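Hypothetical protein, IPT/TIG domain protein (Bacteroides ovatus, PDB 4HW6) is of unknown function but probably binds carbohydrate as an auxiliary nutrient-binding protein, joining an IPT/TIG domain to a six-bladed beta-propeller. Local coordinates at residues D356-D361 and V367-P372; T377-R382 and K414-G419; W286-Y291 and G340-N345. One frame throughout, in Å; residues are numbered along the deposited sequence.

Interaction 1 of 3, residues D356-D361 and V367-P372; sequences DFYFCD and VRVLTP
Y358 and V369 are a non-hydrogen-bonded pair of an antiparallel hairpin, and their side chains run alongside each other on one face. V369 CG2 sits over the face of the Y358 ring, near its rim, and comes within 3.3 Å of Y358 CE2. This is a CH-pi contact. C360 and V367 share this face and meet loosely, SG to CG2 at 4.3 Å. F359 and R368 form the main pair on the other face. With chi1 at 64°, F359 CG falls between the backbone N and the carbonyl carbon, and the ring swings over the partner strand. R368 CB then rests on the ring face, 3.6 Å from CZ. Beyond CB the arginine chain bends at chi3 (79°) toward D361. R368 NH1 gives a 2.9 Å salt bridge to D361 OD2. The oxygen lies close to the guanidinium plane, but NH1 approaches from above the carboxylate plane. Paired N-H...O bonds tie F357 to L370 and F359 to R368; L370 N to F357 O and R368 N to F359 O are both 2.8 Å. R368 also bridges to D326 and bonds to the carbonyl of R333, while D361 OD2 is held by S364 as well. The arginine charge would help to keep the carboxylates of D361 and D326 ionised, and the several bonds fix the guanidinium group in place.

Interaction 2 of 3, residues T377-R382 and K414-G419; sequences TTYAGR and KCFYIG
Y379 and F416 meet where two adjacent blades of the beta-propeller face each other. Y379 belongs to strand 375-380 of one blade. F416 belongs to strand 415-420 of the next, the blade that contains the last strand of the chain. The contact is small and made by side chains alone. The phenol end of Y379 reaches one side of the F416 ring, at CD1 and CE1. Y379 OH lies 3.7 Å from F416 CE1, and Y379 CE2 lies 3.9 Å from the same carbon. The ring centres are 5.6 Å apart and the planes make an angle of 60°, so the rings meet obliquely. Y379 carries CG opposite its own backbone N (chi1 -179°), which extends the ring toward the neighbouring blade. Y379 sits in a classic beta bulge: Y379 and A380 both face V367, and both make backbone bonds to it. The psi of Y379, -42°, is far from the extended value and marks the bulge. Strand 415-420 starts with a G1 bulge, where K414 and C415 face D410. Y358 joins the pair from the blade of Y379; its ring meets Y379 edge-to-face and also touches F416. Y409 packs edge-to-face on F416, and I429 touches Y379. The aromatic and aliphatic side chains of the two blades thus pack between their sheets, in the manner typical of beta-propellers. The blade of F416 also includes strand 109-115 from the start of the propeller, the usual ring closure of this fold.

Interaction 3 of 3, residues W286-Y291 and G340-N345; sequences WAYIIY and GIFVKN. With EDO (1,2-ethanediol), chain F.
W286 and F342 meet between two neighbouring sheets, and W286 can be followed outward. Its CB leaves strand 286-291 to one side of the partner strand. With chi1 at 54°, CG lies between the backbone N and the carbonyl carbon, and this brings the CZ3-CH2 side of the indole to F342. On the pyrrole side, NE1 gives a nearly straight 2.8 Å hydrogen bond to O1 of 1,2-ethanediol, which lies at the ring edge. The diol, probably from the crystallisation liquor, is also bonded to D285. On the benzo side, CH2 is 3.8 Å from F342 CE1. CZ3 is 3.7 Å from F342 CZ and lies near the plane of that ring, at its edge. The two ring planes are 76° apart. CZ3 also stands 3.3 Å above the plane of the Y288 ring, over its centre. Y288 meets the same end of F342, with CD2 3.5 Å from CZ. Their planes are nearly parallel, 12° apart, but one ring is displaced so far along the other that little of either is covered. Further along, I290 CD1 approaches G340 N at 3.7 Å; this buried N-H has no partner in the model. F357 adds its ring to those of Y288 and F342, and R299 makes a cation-pi contact with W286. Y288 and I290 on one strand, and F342 on the other, point toward the opposite blade. The result is an aromatic cluster packed between consecutive blades, typical of a beta-propeller.

All three contacts lie in the propeller and centre on the five-stranded blade built from residues 327-380. Along the chain, interaction 3 closes first, interaction 1 follows and interaction 2 comes last. Interaction 1 is a hairpin inside the blade, between strands 355-361 and 366-370. Strand 337-344 flanks it on one side and strand 375-380 on the other, and these two carry interactions 3 and 2. Interaction 3 reaches back to the preceding blade, and interaction 2 reaches forward to the next. The centre of interaction 1 is about 8 Å from that of interaction 3 and about 9 Å from that of interaction 2. One sheet therefore links three consecutive blades.

Interaction 1 of 3, residues D356-D361 and V367-P372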
loop_
_atom_site.group_PDB
_atom_site.type_symbol
_atom_site.label_atom_id
_atom_site.label_comp_id
_atom_site.label_asym_id
_atom_site.label_seq_id
_atom_site.Cartn_x
_atom_site.Cartn_y
_atom_site.Cartn_z
ATOM N N ASP A 356 11.681 0.263 -4.014
ATOM C CA ASP A 356 11.810 -0.589 -2.864
ATOM C C ASP A 356 10.735 -1.684 -2.946
ATOM O O ASP A 356 9.719 -1.516 -3.614
ATOM C CB ASP A 356 11.614 0.210 -1.573
ATOM C CG ASP A 356 12.874 0.913 -1.099
ATOM O OD1 ASP A 356 13.995 0.414 -1.316
ATOM O OD2 ASP A 356 12.745 1.984 -0.451
ATOM N N PHE A 357 10.971 -2.797 -2.263
ATOM C CA PHE A 357 10.048 -3.926 -2.221
ATOM C C PHE A 357 9.493 -4.037 -0.788
ATOM O O PHE A 357 10.210 -4.448 0.139
ATOM C CB PHE A 357 10.768 -5.209 -2.643
ATOM C CG PHE A 357 9.849 -6.395 -2.847
ATOM C CD1 PHE A 357 8.915 -6.399 -3.899
ATOM C CD2 PHE A 357 9.943 -7.518 -2.030
ATOM C CE1 PHE A 357 8.088 -7.501 -4.110
ATOM C CE2 PHE A 357 9.124 -8.611 -2.249
ATOM C CZ PHE A 357 8.208 -8.597 -3.289
ATOM N N TYR A 358 8.225 -3.660 -0.610
ATOM C CA TYR A 358 7.548 -3.753 0.694
ATOM C C TYR A 358 6.806 -5.052 0.780
ATOM O O TYR A 358 6.060 -5.412 -0.131
ATOM C CB TYR A 358 6.548 -2.606 0.881
ATOM C CG TYR A 358 7.200 -1.273 1.112
ATOM C CD1 TYR A 358 7.811 -0.558 0.072
ATOM C CD2 TYR A 358 7.163 -0.689 2.370
ATOM C CE1 TYR A 358 8.399 0.670 0.306
ATOM C CE2 TYR A 358 7.778 0.515 2.625
ATOM C CZ TYR A 358 8.374 1.193 1.601
ATOM O OH TYR A 358 8.931 2.382 1.916
ATOM N N PHE A 359 6.998 -5.777 1.872
ATOM C CA PHE A 359 6.328 -7.031 2.053
ATOM C C PHE A 359 5.843 -7.267 3.458
ATOM O O PHE A 359 6.390 -6.734 4.442
ATOM C CB PHE A 359 7.203 -8.216 1.583
ATOM C CG PHE A 359 8.471 -8.414 2.375
ATOM C CD1 PHE A 359 9.610 -7.669 2.121
ATOM C CD2 PHE A 359 8.535 -9.371 3.377
ATOM C CE1 PHE A 359 10.772 -7.857 2.866
ATOM C CE2 PHE A 359 9.696 -9.571 4.107
ATOM C CZ PHE A 359 10.813 -8.817 3.856
ATOM N N CYS A 360 4.785 -8.084 3.546
ATOM C CA CYS A 360 4.263 -8.489 4.838
ATOM C C CYS A 360 5.005 -9.735 5.331
ATOM O O CYS A 360 5.109 -10.722 4.615
ATOM C CB CYS A 360 2.781 -8.790 4.713
ATOM S SG CYS A 360 1.850 -7.263 4.497
ATOM N N ASP A 361 5.551 -9.647 6.534
ATOM C CA ASP A 361 6.286 -10.744 7.152
ATOM C C ASP A 361 5.298 -11.250 8.196
ATOM O O ASP A 361 5.225 -10.733 9.298
ATOM C CB ASP A 361 7.589 -10.207 7.740
ATOM C CG ASP A 361 8.711 -11.254 7.822
ATOM O OD1 ASP A 361 8.869 -12.085 6.891
ATOM O OD2 ASP A 361 9.470 -11.202 8.818
ATOM N N VAL A 367 5.483 -5.227 8.543
ATOM C CA VAL A 367 5.707 -4.840 7.171
ATOM C C VAL A 367 7.195 -4.479 7.081
ATOM O O VAL A 367 7.707 -3.705 7.906
ATOM C CB VAL A 367 4.826 -3.647 6.753
ATOM C CG1 VAL A 367 5.134 -3.234 5.308
ATOM C CG2 VAL A 367 3.324 -3.995 6.901
ATOM N N ARG A 368 7.891 -5.070 6.111
ATOM C CA ARG A 368 9.339 -4.928 5.978
ATOM C C ARG A 368 9.657 -4.413 4.591
ATOM O O ARG A 368 8.789 -4.417 3.713
ATOM C CB ARG A 368 10.054 -6.248 6.321
ATOM C CG ARG A 368 9.712 -6.681 7.745
ATOM C CD ARG A 368 10.352 -7.970 8.211
ATOM N NE ARG A 368 11.739 -7.755 8.593
ATOM C CZ ARG A 368 12.556 -8.757 8.899
ATOM N NH1 ARG A 368 12.095 -10.001 8.905
ATOM N NH2 ARG A 368 13.805 -8.533 9.225
ATOM N N VAL A 369 10.901 -3.961 4.400
ATOM C CA VAL A 369 11.336 -3.436 3.111
ATOM C C VAL A 369 12.613 -4.115 2.717
ATOM O O VAL A 369 13.528 -4.226 3.542
ATOM C CB VAL A 369 11.565 -1.925 3.165
ATOM C CG1 VAL A 369 11.869 -1.392 1.770
ATOM C CG2 VAL A 369 10.353 -1.226 3.732
ATOM N N LEU A 370 12.668 -4.570 1.466
ATOM C CA LEU A 370 13.895 -5.074 0.850
ATOM C C LEU A 370 14.340 -4.043 -0.183
ATOM O O LEU A 370 13.607 -3.744 -1.131
ATOM C CB LEU A 370 13.612 -6.429 0.193
ATOM C CG LEU A 370 14.757 -7.058 -0.623
ATOM C CD1 LEU A 370 16.017 -7.270 0.219
ATOM C CD2 LEU A 370 14.265 -8.376 -1.203
ATOM N N THR A 371 15.535 -3.501 -0.001
ATOM C CA THR A 371 16.052 -2.477 -0.899
ATOM C C THR A 371 16.858 -3.120 -2.012
ATOM O O THR A 371 17.195 -4.309 -1.924
ATOM C CB THR A 371 16.920 -1.472 -0.142
ATOM O OG1 THR A 371 18.141 -2.116 0.284
ATOM C CG2 THR A 371 16.165 -0.954 1.073
ATOM N N PRO A 372 17.148 -2.350 -3.068
ATOM C CA PRO A 372 17.914 -2.919 -4.175
ATOM C C PRO A 372 19.314 -3.411 -3.807
ATOM O O PRO A 372 19.822 -4.298 -4.472
ATOM C CB PRO A 372 18.002 -1.769 -5.169
ATOM C CG PRO A 372 16.754 -0.982 -4.908
ATOM C CD PRO A 372 16.588 -1.026 -3.409
#

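Interaction 2 of 3, residues T377-R382 and K414-G419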
loop_
_atom_site.group_PDB
_atom_site.type_symbol
_atom_site.label_atom_id
_atom_site.label_comp_id
_atom_site.label_asym_id
_atom_site.label_seq_id
_atom_site.Cartn_x
_atom_site.Cartn_y
_atom_site.Cartn_z
ATOM N N THR A 377 14.852 -3.992 6.170
ATOM C CA THR A 377 14.565 -3.158 7.349
ATOM C C THR A 377 13.085 -3.322 7.694
ATOM O O THR A 377 12.303 -3.734 6.843
ATOM C CB THR A 377 14.866 -1.681 7.081
ATOM O OG1 THR A 377 14.054 -1.250 5.981
ATOM C CG2 THR A 377 16.359 -1.475 6.770
ATOM N N THR A 378 12.719 -3.089 8.940
ATOM C CA THR A 378 11.325 -3.192 9.356
ATOM C C THR A 378 10.635 -1.820 9.255
ATOM O O THR A 378 11.123 -0.842 9.785
ATOM C CB THR A 378 11.232 -3.819 10.752
ATOM O OG1 THR A 378 11.759 -5.161 10.665
ATOM C CG2 THR A 378 9.751 -3.867 11.239
ATOM N N TYR A 379 9.550 -1.751 8.499
ATOM C CA TYR A 379 8.830 -0.500 8.297
ATOM C C TYR A 379 7.759 -0.241 9.360
ATOM O O TYR A 379 7.638 0.905 9.840
ATOM C CB TYR A 379 8.201 -0.521 6.914
ATOM C CG TYR A 379 7.422 0.694 6.465
ATOM C CD1 TYR A 379 8.019 1.972 6.357
ATOM C CD2 TYR A 379 6.101 0.567 6.085
ATOM C CE1 TYR A 379 7.292 3.066 5.890
ATOM C CE2 TYR A 379 5.372 1.650 5.624
ATOM C CZ TYR A 379 5.953 2.888 5.539
ATOM O OH TYR A 379 5.188 3.935 5.076
ATOM N N ALA A 380 7.007 -1.281 9.737
ATOM C CA ALA A 380 5.910 -1.133 10.694
ATOM C C ALA A 380 5.651 -2.414 11.484
ATOM O O ALA A 380 5.801 -3.520 10.944
ATOM C CB ALA A 380 4.638 -0.675 9.955
ATOM N N GLY A 381 5.233 -2.249 12.739
ATOM C CA GLY A 381 4.838 -3.366 13.601
ATOM C C GLY A 381 5.772 -3.559 14.764
ATOM O O GLY A 381 6.808 -2.887 14.851
ATOM N N ARG A 382 5.386 -4.469 15.656
ATOM C CA ARG A 382 6.136 -4.836 16.860
ATOM C C ARG A 382 6.347 -3.626 17.803
ATOM O O ARG A 382 7.377 -3.499 18.479
ATOM C CB ARG A 382 7.461 -5.506 16.483
ATOM C CG ARG A 382 7.270 -6.766 15.656
ATOM C CD ARG A 382 8.595 -7.355 15.257
ATOM N NE ARG A 382 9.270 -8.040 16.350
ATOM C CZ ARG A 382 9.142 -9.344 16.615
ATOM N NH1 ARG A 382 8.290 -10.088 15.924
ATOM N NH2 ARG A 382 9.835 -9.892 17.613
ATOM N N LYS A 414 -1.897 7.857 -1.946
ATOM C CA LYS A 414 -0.578 7.808 -1.292
ATOM C C LYS A 414 -0.603 7.104 0.070
ATOM O O LYS A 414 -0.274 7.690 1.089
ATOM C CB LYS A 414 0.007 9.216 -1.132
ATOM C CG LYS A 414 0.124 10.030 -2.417
ATOM C CD LYS A 414 1.060 9.410 -3.435
ATOM C CE LYS A 414 1.314 10.384 -4.591
ATOM N NZ LYS A 414 1.368 9.714 -5.927
ATOM N N CYS A 415 -0.988 5.836 0.068
ATOM C CA CYS A 415 -1.072 5.051 1.304
ATOM C C CYS A 415 -0.957 3.581 0.996
ATOM O O CYS A 415 -1.219 3.157 -0.135
ATOM C CB CYS A 415 -2.397 5.352 2.022
ATOM S SG CYS A 415 -3.879 4.944 1.056
ATOM N N PHE A 416 -0.526 2.801 1.987
ATOM C CA PHE A 416 -0.576 1.361 1.904
ATOM C C PHE A 416 -1.883 0.836 2.517
ATOM O O PHE A 416 -2.373 1.395 3.516
ATOM C CB PHE A 416 0.546 0.715 2.707
ATOM C CG PHE A 416 1.917 0.925 2.140
ATOM C CD1 PHE A 416 2.671 2.010 2.518
ATOM C CD2 PHE A 416 2.454 0.014 1.241
ATOM C CE1 PHE A 416 3.945 2.202 2.012
ATOM C CE2 PHE A 416 3.735 0.209 0.725
ATOM C CZ PHE A 416 4.467 1.288 1.116
ATOM N N TYR A 417 -2.390 -0.268 1.970
ATOM C CA TYR A 417 -3.418 -1.092 2.637
ATOM C C TYR A 417 -2.752 -2.412 3.005
ATOM O O TYR A 417 -2.028 -2.996 2.187
ATOM C CB TYR A 417 -4.666 -1.336 1.760
ATOM C CG TYR A 417 -5.257 -0.046 1.277
ATOM C CD1 TYR A 417 -5.721 0.909 2.179
ATOM C CD2 TYR A 417 -5.312 0.245 -0.080
ATOM C CE1 TYR A 417 -6.188 2.129 1.737
ATOM C CE2 TYR A 417 -5.799 1.449 -0.529
ATOM C CZ TYR A 417 -6.244 2.385 0.376
ATOM O OH TYR A 417 -6.692 3.593 -0.091
ATOM N N ILE A 418 -2.972 -2.856 4.237
ATOM C CA ILE A 418 -2.434 -4.094 4.759
ATOM C C ILE A 418 -3.579 -5.000 5.183
ATOM O O ILE A 418 -4.439 -4.583 5.969
ATOM C CB ILE A 418 -1.573 -3.852 6.020
ATOM C CG1 ILE A 418 -0.500 -2.770 5.758
ATOM C CG2 ILE A 418 -0.965 -5.177 6.523
ATOM C CD1 ILE A 418 0.531 -3.143 4.716
ATOM N N GLY A 419 -3.584 -6.230 4.672
ATOM C CA GLY A 419 -4.540 -7.235 5.094
ATOM C C GLY A 419 -4.013 -7.894 6.338
ATOM O O GLY A 419 -3.105 -8.747 6.293
#

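Interaction 3 of 3, residues W286-Y291 and G340-N345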
loop_
_atom_site.group_PDB
_atom_site.type_symbol
_atom_site.label_atom_id
_atom_site.label_comp_id
_atom_site.label_asym_id
_atom_site.label_seq_id
_atom_site.Cartn_x
_atom_site.Cartn_y
_atom_site.Cartn_z
ATOM N N TRP A 286 13.329 -8.829 -14.085
ATOM C CA TRP A 286 13.469 -9.890 -13.118
ATOM C C TRP A 286 12.268 -9.903 -12.188
ATOM O O TRP A 286 11.482 -8.969 -12.191
ATOM C CB TRP A 286 14.761 -9.742 -12.324
ATOM C CG TRP A 286 14.988 -8.416 -11.655
ATOM C CD1 TRP A 286 15.698 -7.377 -12.152
ATOM C CD2 TRP A 286 14.538 -8.012 -10.345
ATOM N NE1 TRP A 286 15.717 -6.328 -11.249
ATOM C CE2 TRP A 286 15.031 -6.700 -10.125
ATOM C CE3 TRP A 286 13.820 -8.640 -9.331
ATOM C CZ2 TRP A 286 14.806 -5.995 -8.941
ATOM C CZ3 TRP A 286 13.586 -7.914 -8.114
ATOM C CH2 TRP A 286 14.082 -6.604 -7.961
ATOM N N ALA A 287 12.122 -10.992 -11.444
ATOM C CA ALA A 287 11.058 -11.136 -10.436
ATOM C C ALA A 287 11.664 -11.558 -9.113
ATOM O O ALA A 287 12.676 -12.221 -9.089
ATOM C CB ALA A 287 10.037 -12.183 -10.877
ATOM N N TYR A 288 11.005 -11.224 -8.020
ATOM C CA TYR A 288 11.237 -11.902 -6.763
ATOM C C TYR A 288 10.358 -13.134 -6.639
ATOM O O TYR A 288 9.189 -13.141 -7.049
ATOM C CB TYR A 288 10.980 -10.989 -5.569
ATOM C CG TYR A 288 12.070 -9.980 -5.268
ATOM C CD1 TYR A 288 13.412 -10.319 -5.291
ATOM C CD2 TYR A 288 11.745 -8.681 -4.944
ATOM C CE1 TYR A 288 14.409 -9.368 -5.010
ATOM C CE2 TYR A 288 12.716 -7.730 -4.664
ATOM C CZ TYR A 288 14.041 -8.071 -4.697
ATOM O OH TYR A 288 15.018 -7.142 -4.445
ATOM N N ILE A 289 10.936 -14.167 -6.053
ATOM C CA ILE A 289 10.235 -15.334 -5.606
ATOM C C ILE A 289 10.285 -15.366 -4.080
ATOM O O ILE A 289 11.363 -15.589 -3.471
ATOM C CB ILE A 289 10.869 -16.637 -6.131
ATOM C CG1 ILE A 289 11.164 -16.571 -7.635
ATOM C CG2 ILE A 289 9.967 -17.829 -5.796
ATOM C CD1 ILE A 289 12.108 -17.668 -8.093
ATOM N N ILE A 290 9.138 -15.085 -3.464
ATOM C CA ILE A 290 9.009 -15.140 -2.027
ATOM C C ILE A 290 8.743 -16.574 -1.598
ATOM O O ILE A 290 7.758 -17.169 -2.046
ATOM C CB ILE A 290 7.910 -14.217 -1.510
ATOM C CG1 ILE A 290 8.118 -12.773 -2.024
ATOM C CG2 ILE A 290 7.906 -14.241 0.017
ATOM C CD1 ILE A 290 6.988 -11.828 -1.646
ATOM N N TYR A 291 9.648 -17.143 -0.795
ATOM C CA TYR A 291 9.489 -18.495 -0.274
ATOM C C TYR A 291 8.689 -18.335 1.009
ATOM O O TYR A 291 9.233 -18.150 2.096
ATOM C CB TYR A 291 10.840 -19.162 0.014
ATOM C CG TYR A 291 11.625 -19.700 -1.151
ATOM C CD1 TYR A 291 11.662 -19.062 -2.392
ATOM C CD2 TYR A 291 12.370 -20.872 -1.004
ATOM C CE1 TYR A 291 12.392 -19.588 -3.457
ATOM C CE2 TYR A 291 13.120 -21.393 -2.050
ATOM C CZ TYR A 291 13.148 -20.739 -3.273
ATOM O OH TYR A 291 13.892 -21.283 -4.317
ATOM N N GLY A 340 4.351 -9.267 -1.340
ATOM C CA GLY A 340 5.113 -8.053 -1.503
ATOM C C GLY A 340 4.791 -7.276 -2.750
ATOM O O GLY A 340 4.296 -7.826 -3.721
ATOM N N ILE A 341 5.133 -5.989 -2.730
ATOM C CA ILE A 341 4.908 -5.099 -3.857
ATOM C C ILE A 341 6.070 -4.140 -4.030
ATOM O O ILE A 341 6.768 -3.804 -3.082
ATOM C CB ILE A 341 3.626 -4.263 -3.680
ATOM C CG1 ILE A 341 3.665 -3.485 -2.337
ATOM C CG2 ILE A 341 2.400 -5.169 -3.764
ATOM C CD1 ILE A 341 2.582 -2.438 -2.232
ATOM N N PHE A 342 6.253 -3.681 -5.261
ATOM C CA PHE A 342 7.240 -2.676 -5.566
ATOM C C PHE A 342 6.666 -1.273 -5.461
ATOM O O PHE A 342 5.591 -0.997 -5.991
ATOM C CB PHE A 342 7.789 -2.921 -6.955
ATOM C CG PHE A 342 8.655 -4.153 -7.045
ATOM C CD1 PHE A 342 9.986 -4.096 -6.681
ATOM C CD2 PHE A 342 8.149 -5.353 -7.503
ATOM C CE1 PHE A 342 10.807 -5.225 -6.751
ATOM C CE2 PHE A 342 8.954 -6.476 -7.569
ATOM C CZ PHE A 342 10.297 -6.408 -7.223
ATOM N N VAL A 343 7.388 -0.388 -4.788
ATOM C CA VAL A 343 6.952 0.974 -4.593
ATOM C C VAL A 343 8.101 1.924 -4.925
ATOM O O VAL A 343 9.226 1.761 -4.433
ATOM C CB VAL A 343 6.457 1.188 -3.139
ATOM C CG1 VAL A 343 6.062 2.631 -2.922
ATOM C CG2 VAL A 343 5.294 0.257 -2.830
ATOM N N LYS A 344 7.825 2.904 -5.776
ATOM C CA LYS A 344 8.849 3.867 -6.202
ATOM C C LYS A 344 9.404 4.654 -5.021
ATOM O O LYS A 344 8.651 5.126 -4.164
ATOM C CB LYS A 344 8.282 4.815 -7.264
ATOM C CG LYS A 344 9.313 5.335 -8.254
ATOM C CD LYS A 344 8.641 5.840 -9.528
ATOM C CE LYS A 344 9.515 5.645 -10.756
ATOM N NZ LYS A 344 8.917 6.286 -11.961
ATOM N N ASN A 345 10.727 4.752 -4.948
ATOM C CA ASN A 345 11.388 5.562 -3.941
ATOM C C ASN A 345 12.063 6.731 -4.665
ATOM O O ASN A 345 12.996 6.551 -5.456
ATOM C CB ASN A 345 12.408 4.733 -3.159
ATOM C CG ASN A 345 13.059 5.502 -2.033
ATOM O OD1 ASN A 345 13.074 6.737 -2.028
ATOM N ND2 ASN A 345 13.616 4.785 -1.082
HETATM C C1 EDO F . 16.513 -2.917 -11.580
HETATM O O1 EDO F . 17.318 -4.085 -11.375
HETATM C C2 EDO F . 15.600 -3.112 -12.786
HETATM O O2 EDO F . 16.359 -3.546 -13.924
#